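Local atomic coordinates of endo-beta-mannanase (Opitutaceae bacterium TAV5, PDB entry 7BOB), a protein that hydrolyses beta-1,4-mannosidic linkages as an exo-acting family 5 glycoside hydrolase, probably releasing mannose from chain ends of mannan-derived sugars in the termite hindgut. Residues R58-W63 with L153-D158; T76-L81 with R135-H140; N119-P124 with S164-A169; V125-G130 with H172-R177. One frame throughout, in Å; residues are numbered along the deposited sequence.

Contact 1 (R58-W63 with L153-D158)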
# COMPACT_ATOMS: atom_id res chain seq x y z
N ARG A 58 -26.00 -2.27 29.15
CA ARG A 58 -25.94 -2.41 27.70
C ARG A 58 -25.79 -3.89 27.36
O ARG A 58 -24.91 -4.57 27.90
CB ARG A 58 -24.79 -1.61 27.11
CG ARG A 58 -24.66 -1.75 25.59
CD ARG A 58 -23.78 -0.66 25.03
NE ARG A 58 -23.62 -0.71 23.58
CZ ARG A 58 -22.45 -0.90 22.95
NH1 ARG A 58 -21.32 -1.11 23.62
NH2 ARG A 58 -22.41 -0.88 21.62
N PHE A 59 -26.64 -4.38 26.48
CA PHE A 59 -26.53 -5.76 26.05
C PHE A 59 -26.86 -5.85 24.56
O PHE A 59 -27.38 -4.90 23.96
CB PHE A 59 -27.41 -6.68 26.91
CG PHE A 59 -28.89 -6.46 26.76
CD1 PHE A 59 -29.61 -5.86 27.78
CD2 PHE A 59 -29.57 -6.89 25.64
CE1 PHE A 59 -30.98 -5.67 27.67
CE2 PHE A 59 -30.95 -6.70 25.52
CZ PHE A 59 -31.64 -6.08 26.53
N PHE A 60 -26.58 -7.00 23.97
CA PHE A 60 -26.47 -7.10 22.52
C PHE A 60 -27.45 -8.13 21.98
O PHE A 60 -27.41 -9.30 22.37
CB PHE A 60 -25.03 -7.41 22.15
CG PHE A 60 -24.07 -6.52 22.85
CD1 PHE A 60 -23.88 -5.22 22.41
CD2 PHE A 60 -23.45 -6.94 24.02
CE1 PHE A 60 -23.01 -4.36 23.09
CE2 PHE A 60 -22.60 -6.09 24.70
CZ PHE A 60 -22.38 -4.80 24.24
N VAL A 61 -28.31 -7.68 21.08
CA VAL A 61 -29.26 -8.55 20.39
C VAL A 61 -28.50 -9.14 19.20
O VAL A 61 -28.38 -8.50 18.15
CB VAL A 61 -30.52 -7.77 19.98
CG1 VAL A 61 -31.55 -8.68 19.33
CG2 VAL A 61 -31.13 -7.09 21.22
N ARG A 62 -27.92 -10.32 19.38
CA ARG A 62 -27.07 -10.89 18.33
C ARG A 62 -27.96 -11.38 17.18
O ARG A 62 -28.72 -12.35 17.34
CB ARG A 62 -26.20 -12.01 18.89
CG ARG A 62 -24.99 -12.29 18.02
CD ARG A 62 -24.04 -13.31 18.64
NE ARG A 62 -24.67 -14.61 18.81
CZ ARG A 62 -23.99 -15.74 19.00
NH1 ARG A 62 -22.66 -15.72 19.02
NH2 ARG A 62 -24.63 -16.89 19.14
N TRP A 63 -27.85 -10.69 16.04
CA TRP A 63 -28.73 -10.89 14.88
C TRP A 63 -28.86 -12.34 14.43
O TRP A 63 -30.00 -12.78 14.21
CB TRP A 63 -28.24 -10.01 13.73
CG TRP A 63 -29.23 -9.81 12.63
CD1 TRP A 63 -30.49 -10.33 12.54
CD2 TRP A 63 -29.04 -9.02 11.44
NE1 TRP A 63 -31.10 -9.92 11.38
CE2 TRP A 63 -30.23 -9.11 10.69
CE3 TRP A 63 -27.99 -8.25 10.95
CZ2 TRP A 63 -30.40 -8.45 9.47
CZ3 TRP A 63 -28.15 -7.60 9.74
CH2 TRP A 63 -29.35 -7.71 9.01
N LEU A 153 -28.00 1.46 18.00
CA LEU A 153 -28.08 0.98 16.61
C LEU A 153 -27.28 -0.29 16.40
O LEU A 153 -27.74 -1.24 15.75
CB LEU A 153 -27.59 2.09 15.68
CG LEU A 153 -27.84 1.89 14.19
CD1 LEU A 153 -29.30 1.46 13.96
CD2 LEU A 153 -27.53 3.18 13.46
N GLY A 154 -26.06 -0.33 16.92
CA GLY A 154 -25.26 -1.54 16.83
C GLY A 154 -23.93 -1.29 17.50
O GLY A 154 -23.63 -0.17 17.92
N ASN A 155 -23.14 -2.34 17.62
CA ASN A 155 -21.86 -2.25 18.29
C ASN A 155 -20.74 -1.98 17.27
O ASN A 155 -20.42 -2.84 16.45
CB ASN A 155 -21.53 -3.50 19.08
CG ASN A 155 -20.28 -3.30 19.88
OD1 ASN A 155 -20.09 -2.21 20.42
ND2 ASN A 155 -19.38 -4.28 19.88
N GLU A 156 -20.15 -0.79 17.35
CA GLU A 156 -18.92 -0.45 16.64
C GLU A 156 -19.07 -0.74 15.15
O GLU A 156 -18.24 -1.42 14.54
CB GLU A 156 -17.73 -1.20 17.24
CG GLU A 156 -17.56 -0.90 18.74
CD GLU A 156 -16.16 -1.16 19.27
OE1 GLU A 156 -15.46 -2.05 18.73
OE2 GLU A 156 -15.77 -0.47 20.25
N LEU A 157 -20.16 -0.23 14.58
CA LEU A 157 -20.44 -0.48 13.18
C LEU A 157 -19.35 0.11 12.30
O LEU A 157 -19.17 -0.32 11.16
CB LEU A 157 -21.81 0.09 12.80
CG LEU A 157 -23.02 -0.65 13.41
CD1 LEU A 157 -24.25 0.27 13.49
CD2 LEU A 157 -23.33 -1.92 12.64
N ASP A 158 -18.59 1.07 12.84
CA ASP A 158 -17.50 1.69 12.10
C ASP A 158 -16.23 0.86 12.10
O ASP A 158 -15.28 1.23 11.41
CB ASP A 158 -17.22 3.06 12.71
CG ASP A 158 -16.79 2.95 14.15
OD1 ASP A 158 -17.57 2.49 14.98
OD2 ASP A 158 -15.66 3.30 14.47

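Contact 2 (T76-L81 with R135-H140)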
# COMPACT_ATOMS: atom_id res chain seq x y z
N THR A 76 -38.16 -18.38 20.52
CA THR A 76 -37.53 -18.60 21.82
C THR A 76 -36.64 -17.42 22.21
O THR A 76 -36.65 -16.99 23.37
CB THR A 76 -36.70 -19.89 21.79
OG1 THR A 76 -37.54 -20.99 21.45
CG2 THR A 76 -36.07 -20.14 23.17
N MET A 77 -35.89 -16.88 21.25
CA MET A 77 -35.00 -15.76 21.56
C MET A 77 -35.80 -14.51 21.91
O MET A 77 -35.47 -13.80 22.87
CB MET A 77 -34.06 -15.48 20.39
CG MET A 77 -33.26 -16.69 19.94
SD MET A 77 -32.28 -17.40 21.27
CE MET A 77 -32.12 -19.11 20.68
N LEU A 78 -36.87 -14.23 21.15
CA LEU A 78 -37.74 -13.11 21.48
C LEU A 78 -38.36 -13.27 22.86
O LEU A 78 -38.60 -12.28 23.55
CB LEU A 78 -38.84 -12.96 20.43
CG LEU A 78 -38.25 -12.58 19.07
CD1 LEU A 78 -39.17 -12.94 17.90
CD2 LEU A 78 -37.87 -11.09 19.04
N SER A 79 -38.59 -14.50 23.32
CA SER A 79 -39.16 -14.63 24.65
C SER A 79 -38.10 -14.41 25.71
O SER A 79 -38.37 -13.83 26.77
CB SER A 79 -39.81 -16.00 24.84
OG SER A 79 -40.76 -16.18 23.81
N ARG A 80 -36.87 -14.85 25.43
CA ARG A 80 -35.77 -14.55 26.32
C ARG A 80 -35.49 -13.05 26.36
O ARG A 80 -35.22 -12.50 27.43
CB ARG A 80 -34.55 -15.36 25.88
CG ARG A 80 -34.75 -16.81 26.21
CD ARG A 80 -33.74 -17.69 25.51
NE ARG A 80 -34.03 -19.10 25.79
CZ ARG A 80 -33.35 -20.13 25.31
NH1 ARG A 80 -32.31 -19.94 24.48
NH2 ARG A 80 -33.71 -21.36 25.64
N LEU A 81 -35.58 -12.37 25.21
CA LEU A 81 -35.45 -10.92 25.21
C LEU A 81 -36.46 -10.29 26.18
O LEU A 81 -36.09 -9.46 27.03
CB LEU A 81 -35.63 -10.35 23.80
CG LEU A 81 -35.47 -8.83 23.59
CD1 LEU A 81 -34.23 -8.27 24.28
CD2 LEU A 81 -35.46 -8.45 22.10
N ARG A 135 -37.13 -3.01 12.71
CA ARG A 135 -38.53 -2.80 13.07
C ARG A 135 -39.04 -3.92 13.96
O ARG A 135 -39.74 -3.67 14.95
CB ARG A 135 -39.38 -2.66 11.81
CG ARG A 135 -40.85 -2.44 12.14
CD ARG A 135 -41.65 -1.95 10.94
NE ARG A 135 -41.54 -2.90 9.83
CZ ARG A 135 -40.85 -2.68 8.71
NH1 ARG A 135 -40.20 -1.53 8.53
NH2 ARG A 135 -40.81 -3.62 7.76
N THR A 136 -38.64 -5.17 13.68
CA THR A 136 -39.11 -6.30 14.47
C THR A 136 -38.64 -6.20 15.92
O THR A 136 -39.43 -6.41 16.85
CB THR A 136 -38.63 -7.60 13.87
OG1 THR A 136 -39.13 -7.73 12.54
CG2 THR A 136 -39.11 -8.75 14.73
N ILE A 137 -37.35 -5.95 16.13
CA ILE A 137 -36.85 -5.88 17.50
C ILE A 137 -37.50 -4.71 18.22
O ILE A 137 -37.99 -4.86 19.35
CB ILE A 137 -35.32 -5.77 17.53
CG1 ILE A 137 -34.69 -6.95 16.78
CG2 ILE A 137 -34.84 -5.75 18.97
CD1 ILE A 137 -35.07 -8.32 17.33
N THR A 138 -37.55 -3.54 17.57
CA THR A 138 -38.19 -2.38 18.19
C THR A 138 -39.63 -2.70 18.60
O THR A 138 -40.08 -2.28 19.67
CB THR A 138 -38.16 -1.18 17.24
OG1 THR A 138 -36.82 -0.97 16.76
CG2 THR A 138 -38.61 0.08 17.95
N THR A 139 -40.35 -3.45 17.78
CA THR A 139 -41.68 -3.90 18.16
C THR A 139 -41.66 -4.60 19.51
O THR A 139 -42.48 -4.32 20.38
CB THR A 139 -42.26 -4.82 17.08
OG1 THR A 139 -42.78 -4.03 16.01
CG2 THR A 139 -43.38 -5.67 17.64
N HIS A 140 -40.68 -5.48 19.73
CA HIS A 140 -40.61 -6.20 21.00
C HIS A 140 -40.06 -5.37 22.14
O HIS A 140 -40.17 -5.80 23.29
CB HIS A 140 -39.78 -7.46 20.83
CG HIS A 140 -40.49 -8.53 20.09
ND1 HIS A 140 -41.12 -9.58 20.72
CD2 HIS A 140 -40.73 -8.69 18.77
CE1 HIS A 140 -41.69 -10.36 19.82
NE2 HIS A 140 -41.47 -9.84 18.63

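Contact 3 (N119-P124 with S164-A169)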
# COMPACT_ATOMS: atom_id res chain seq x y z
N ASN A 119 -22.41 -6.72 1.33
CA ASN A 119 -21.97 -5.64 2.19
C ASN A 119 -23.13 -5.15 3.04
O ASN A 119 -24.18 -4.77 2.51
CB ASN A 119 -21.44 -4.50 1.32
CG ASN A 119 -20.97 -3.31 2.15
OD1 ASN A 119 -21.77 -2.51 2.63
ND2 ASN A 119 -19.65 -3.19 2.33
N LEU A 120 -22.93 -5.13 4.37
CA LEU A 120 -24.01 -4.80 5.30
C LEU A 120 -24.71 -3.50 4.92
O LEU A 120 -25.93 -3.37 5.06
CB LEU A 120 -23.48 -4.72 6.74
CG LEU A 120 -24.53 -4.31 7.80
CD1 LEU A 120 -25.37 -5.51 8.21
CD2 LEU A 120 -23.92 -3.62 9.04
N PHE A 121 -23.95 -2.52 4.41
CA PHE A 121 -24.49 -1.18 4.21
C PHE A 121 -25.09 -0.95 2.83
O PHE A 121 -26.00 -0.13 2.69
CB PHE A 121 -23.39 -0.14 4.45
CG PHE A 121 -22.77 -0.20 5.82
CD1 PHE A 121 -23.55 -0.04 6.96
CD2 PHE A 121 -21.40 -0.40 5.97
CE1 PHE A 121 -22.98 -0.08 8.24
CE2 PHE A 121 -20.81 -0.44 7.23
CZ PHE A 121 -21.61 -0.28 8.38
N SER A 122 -24.57 -1.61 1.80
CA SER A 122 -24.91 -1.28 0.42
C SER A 122 -25.72 -2.34 -0.29
O SER A 122 -26.42 -2.02 -1.26
CB SER A 122 -23.64 -1.05 -0.39
OG SER A 122 -22.84 -2.21 -0.27
N ASP A 123 -25.60 -3.60 0.12
CA ASP A 123 -26.32 -4.66 -0.57
C ASP A 123 -27.83 -4.43 -0.47
O ASP A 123 -28.35 -4.21 0.63
CB ASP A 123 -25.99 -6.03 0.02
CG ASP A 123 -26.76 -7.12 -0.66
OD1 ASP A 123 -26.63 -7.21 -1.90
OD2 ASP A 123 -27.53 -7.85 -0.00
N PRO A 124 -28.55 -4.46 -1.60
CA PRO A 124 -30.00 -4.17 -1.54
C PRO A 124 -30.76 -5.10 -0.60
O PRO A 124 -31.60 -4.63 0.20
CB PRO A 124 -30.44 -4.34 -3.00
CG PRO A 124 -29.19 -3.95 -3.79
CD PRO A 124 -28.06 -4.55 -2.99
N SER A 164 -15.07 -0.04 4.67
CA SER A 164 -14.10 0.25 3.61
C SER A 164 -14.71 0.06 2.23
O SER A 164 -14.34 0.76 1.29
CB SER A 164 -12.87 -0.66 3.71
OG SER A 164 -12.40 -0.82 5.04
N ALA A 165 -15.63 -0.88 2.10
CA ALA A 165 -16.18 -1.22 0.80
C ALA A 165 -17.42 -0.42 0.43
O ALA A 165 -17.77 -0.36 -0.75
CB ALA A 165 -16.49 -2.72 0.76
N ALA A 166 -18.09 0.18 1.40
CA ALA A 166 -19.24 1.01 1.10
C ALA A 166 -18.82 2.47 1.10
O ALA A 166 -17.99 2.88 1.91
CB ALA A 166 -20.34 0.80 2.13
N THR A 167 -19.41 3.25 0.20
CA THR A 167 -19.12 4.68 0.19
C THR A 167 -19.71 5.34 1.43
O THR A 167 -20.68 4.84 2.02
CB THR A 167 -19.70 5.34 -1.05
OG1 THR A 167 -21.13 5.25 -0.99
CG2 THR A 167 -19.17 4.66 -2.35
N PRO A 168 -19.13 6.47 1.87
CA PRO A 168 -19.79 7.28 2.91
C PRO A 168 -21.25 7.58 2.61
O PRO A 168 -22.08 7.54 3.52
CB PRO A 168 -18.94 8.56 2.94
CG PRO A 168 -17.57 8.13 2.46
CD PRO A 168 -17.84 7.04 1.43
N ALA A 169 -21.59 7.89 1.35
CA ALA A 169 -22.99 8.12 1.00
C ALA A 169 -23.85 6.90 1.33
O ALA A 169 -24.99 7.05 1.80
CB ALA A 169 -23.10 8.47 -0.49

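Contact 4 (V125-G130 with H172-R177)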
# COMPACT_ATOMS: atom_id res chain seq x y z
N VAL A 125 -30.48 -6.40 -0.66
CA VAL A 125 -31.19 -7.36 0.19
C VAL A 125 -30.90 -7.10 1.66
O VAL A 125 -31.80 -7.11 2.51
CB VAL A 125 -30.80 -8.80 -0.22
CG1 VAL A 125 -31.34 -9.81 0.78
CG2 VAL A 125 -31.31 -9.11 -1.63
N MET A 126 -29.62 -6.83 1.99
CA MET A 126 -29.26 -6.57 3.38
C MET A 126 -29.93 -5.32 3.91
O MET A 126 -30.33 -5.26 5.08
CB MET A 126 -27.74 -6.44 3.52
CG MET A 126 -27.00 -7.75 3.34
SD MET A 126 -27.73 -9.09 4.28
CE MET A 126 -27.52 -8.48 5.94
N ILE A 127 -30.05 -4.28 3.07
CA ILE A 127 -30.75 -3.08 3.51
C ILE A 127 -32.18 -3.43 3.89
O ILE A 127 -32.64 -3.12 5.00
CB ILE A 127 -30.67 -1.99 2.43
CG1 ILE A 127 -29.24 -1.45 2.34
CG2 ILE A 127 -31.59 -0.84 2.76
CD1 ILE A 127 -29.02 -0.41 1.25
N GLU A 128 -32.90 -4.13 3.01
CA GLU A 128 -34.28 -4.51 3.31
C GLU A 128 -34.35 -5.42 4.53
O GLU A 128 -35.09 -5.14 5.47
CB GLU A 128 -34.93 -5.15 2.08
CG GLU A 128 -35.15 -4.17 0.92
CD GLU A 128 -35.41 -2.73 1.40
OE1 GLU A 128 -36.37 -2.50 2.17
OE2 GLU A 128 -34.66 -1.82 1.00
N ARG A 129 -33.59 -6.52 4.53
CA ARG A 129 -33.59 -7.42 5.68
C ARG A 129 -33.18 -6.70 6.96
O ARG A 129 -33.71 -6.98 8.04
CB ARG A 129 -32.67 -8.62 5.43
CG ARG A 129 -33.18 -9.59 4.39
CD ARG A 129 -34.18 -10.59 4.97
NE ARG A 129 -35.56 -10.10 4.91
CZ ARG A 129 -36.37 -10.02 5.96
NH1 ARG A 129 -35.93 -10.41 7.14
NH2 ARG A 129 -37.61 -9.56 5.84
N GLY A 130 -32.25 -5.75 6.87
CA GLY A 130 -31.85 -5.01 8.05
C GLY A 130 -32.96 -4.12 8.59
O GLY A 130 -33.21 -4.10 9.80
N HIS A 172 -24.23 6.62 5.14
CA HIS A 172 -25.19 7.63 5.54
C HIS A 172 -26.62 7.17 5.26
O HIS A 172 -27.51 7.33 6.12
CB HIS A 172 -24.89 8.94 4.81
CG HIS A 172 -25.81 10.07 5.14
ND1 HIS A 172 -25.40 11.19 5.83
CD2 HIS A 172 -27.11 10.29 4.83
CE1 HIS A 172 -26.41 12.03 5.95
NE2 HIS A 172 -27.46 11.51 5.35
N GLU A 173 -26.84 6.55 4.09
CA GLU A 173 -28.17 6.10 3.73
C GLU A 173 -28.61 4.93 4.60
O GLU A 173 -29.78 4.87 5.02
CB GLU A 173 -28.21 5.72 2.24
CG GLU A 173 -29.51 5.07 1.75
CD GLU A 173 -30.74 5.99 1.88
OE1 GLU A 173 -30.59 7.21 2.11
OE2 GLU A 173 -31.88 5.50 1.75
N TRP A 174 -27.71 3.99 4.88
CA TRP A 174 -28.07 2.85 5.72
C TRP A 174 -28.49 3.31 7.10
O TRP A 174 -29.44 2.77 7.69
CB TRP A 174 -26.88 1.90 5.82
CG TRP A 174 -27.12 0.67 6.62
CD1 TRP A 174 -27.58 -0.53 6.15
CD2 TRP A 174 -26.89 0.50 8.02
NE1 TRP A 174 -27.65 -1.43 7.18
CE2 TRP A 174 -27.23 -0.83 8.34
CE3 TRP A 174 -26.42 1.34 9.03
CZ2 TRP A 174 -27.13 -1.34 9.63
CZ3 TRP A 174 -26.31 0.83 10.32
CH2 TRP A 174 -26.66 -0.50 10.61
N CYS A 175 -27.79 4.33 7.62
CA CYS A 175 -28.08 4.86 8.94
C CYS A 175 -29.45 5.53 8.96
O CYS A 175 -30.23 5.33 9.89
CB CYS A 175 -26.97 5.84 9.35
SG CYS A 175 -27.16 6.61 10.96
N ARG A 176 -29.75 6.32 7.92
CA ARG A 176 -31.08 6.89 7.76
C ARG A 176 -32.14 5.80 7.73
O ARG A 176 -33.17 5.91 8.40
CB ARG A 176 -31.16 7.73 6.48
CG ARG A 176 -32.38 8.67 6.40
CD ARG A 176 -32.61 9.21 4.98
NE ARG A 176 -32.78 8.14 4.01
CZ ARG A 176 -33.95 7.56 3.73
NH1 ARG A 176 -35.06 7.95 4.35
NH2 ARG A 176 -34.01 6.57 2.84
N ARG A 177 -31.89 4.73 6.97
CA ARG A 177 -32.89 3.68 6.83
C ARG A 177 -33.09 2.91 8.13
O ARG A 177 -34.23 2.58 8.49
CB ARG A 177 -32.50 2.72 5.71
CG ARG A 177 -32.66 3.31 4.31
CD ARG A 177 -34.11 3.40 3.88
NE ARG A 177 -34.85 2.17 4.17
CZ ARG A 177 -35.00 1.16 3.33
NH1 ARG A 177 -34.47 1.21 2.11
NH2 ARG A 177 -35.69 0.09 3.69
O HOH W 1 -28.13 -4.25 6.61

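Contact 1 (R58-W63 with L153-D158)
R58 and N155 meet inside the barrel of a (beta/alpha)8 glycoside hydrolase. R58 reaches from strand 56-62, N155 from the loop just past the end of strand 151-154; the two strands flank strand 94-101, and the contact is therefore one of side chains across the barrel interior. The bond runs from R58 NH2 to N155 OD1, 2.9 Å long with an N-H...O angle of 151°. It is not coplanar with either group: the guanidinium and amide planes stand 65° apart, and the donor reaches OD1 tilted from the carbonyl plane. The reach comes from an arginine chain extended from CG to NE, its CG anti to the backbone N (chi1 179°). G154 O lies at the guanidinium edge, 4.0 Å from R58 NH2, too far to bond. F60, two residues along the same strand, points inward as R58 does. Its CE1 sits 3.5 Å above the guanidinium plane of R58, over the centre, and 4.3 Å from N155 CG. The amide is held at its other end by N155 ND2 bonding to W103 O. The strongest partner of R58 NH2 is D152, in a salt bridge, while NH1 meets E281 and N23. In family 5 enzymes the two catalytic glutamates sit at the C-terminal ends of strands 4 and 7; E156, just past strand 151-154, and E281, near the end of strand 277-282, occupy these positions and probably fill those roles. A guanidinium covered on one face by F60 and tied to several acceptors has little freedom to rotate, consistent with a fixed polar frame beside the presumed catalytic pair.

Contact 2 (T76-L81 with R135-H140)
The imidazole of H140 carries L78 CD2 over one face and has T136 O, from its own helix, at its edge in the ring plane. L78 CD2 lies 3.7 Å from the ring centroid of H140 and only 6° off the normal, the geometry of a CH-pi contact. The leucine spreads over that face: L78 CD1 approaches H140 NE2 at 3.9 Å, and L78 CB is 3.9 Å from H140 CE1. With CG anti to its carbonyl carbon (chi1 -74°), H140 holds the ring against helix 75-89. Deeper in the groove, I137 touches both leucines, its CD1 being 4.3 Å from L78 CD2 and its CG2 4.2 Å from L81 CD2. F66 also packs against all three of these aliphatic side chains. The two segments approach to 11.1 Å between axes and cross at -43°, joining the outer helices that follow barrel strands 2 and 3. A serine in place of H140 would take away the flat surface under L78 and would probably leave that leucine's branches poorly packed at the partly exposed rim. No hydrogen bond spans the segments, and cohesion here therefore rests on aliphatic packing and one CH-pi contact.

Contact 3 (N119-P124 with S164-A169)
With CG anti to its backbone N (chi1 180°), N119 sends its amide across to A165 and A166: N119 OD1 is 3.6 Å from A166 CB, and N119 ND2 is 3.6 Å from A165 CB. F121 meets the same A166 methyl through its own CB, 3.9 Å from A166 CB; its first torsion (chi1 -58°) only orients the ring, which lies obliquely to that methyl. No hydrogen bond joins the segments; the amide oxygen accepts within its own loop. F121 N donates to N119 OD1 at 2.8 Å (N-H...O angle 140°), forming an Asx turn, and S122 N donates to N119 OD1 at 3.1 Å. These two donors arrive from opposite faces of the carbonyl plane, and S122 OG adds a weak bond. With ND2 given to D162 O, the amide is fixed at both ends, and A166 packs against a group unlikely to flip. Both segments lie in the beta-to-alpha connections after barrel strands 3 and 4, the second including the end of helix 162-165 and the first residues of helix 168-183. D123 caps helix 124-141 at M126 N. T167 caps a backbone N in the first turn of helix 168-183, and Q170 OE1 accepts from T167 N in return, a capping box. The F121 ring meets W174 of that helix edge-to-face, while V171 and C163 also touch the F121 side chain.

Contact 4 (V125-G130 with H172-R177)
R177 starts with its CB directed at the helix of I127 and E128, then bends at chi2 and again at chi3, which brings the guanidinium to I127 and E128. Near the tip, I127 CG2 lies over one face of the group, 3.6 Å from R177 NH1. The two terminal nitrogens then grip the E128 carboxylate in a bidentate, end-on salt bridge, each with its own oxygen. R177 NH2 donates to E128 OE1 over 3.1 Å with an N-H...O angle of 163°, and R177 NH1 donates to E128 OE2 over 3.2 Å. Both oxygens are met on the syn side and lie in or near the guanidinium plane, although the carboxylate and guanidinium planes are turned 33° against each other. A leucine here would lack those nitrogens, and the exposed E128 would probably lose its charge partner and be free to swing, with I127 CG2 deprived of the flat group beneath it. Further inward, I127 CG1 approaches the edge of the W174 indole, 4.3 Å from CD1. A water bridges the same interface, donating to M126 O at 2.9 Å and accepting from W174 NE1 at 2.9 Å, so that the indole N-H is satisfied. These segments belong to helices 124-141 and 168-183, neighbours on the outside of the barrel that run nearly the same way, crossing at -24°. W174 faces the barrel wall, meeting F100 of strand 94-101 edge-to-face and touching L153 on strand 151-154.

In the fold
Contact 1 lies within the barrel and includes E156, with E281 bonded to R58; these two are the probable catalytic pair. The other three join the surrounding helices and loops. Contacts 3 and 4 are nearest neighbours, their centres about 9 Å apart: F121 O lies 3.4 Å from I127 CD1, linking the capping loops to the helix pair. Contact 2 and contact 4 share helix 124-141 without touching, their nearest atoms about 5 Å apart. Both join contact 1: F59 CE2 lies 3.8 Å from L81 CD1 in contact 2, and W63 CH2 lies 3.7 Å from M126 CE in contact 4. W63 CZ3 also lies 3.8 Å from L120 CD1 of contact 3, so all three outer contacts pack against segment 58-63.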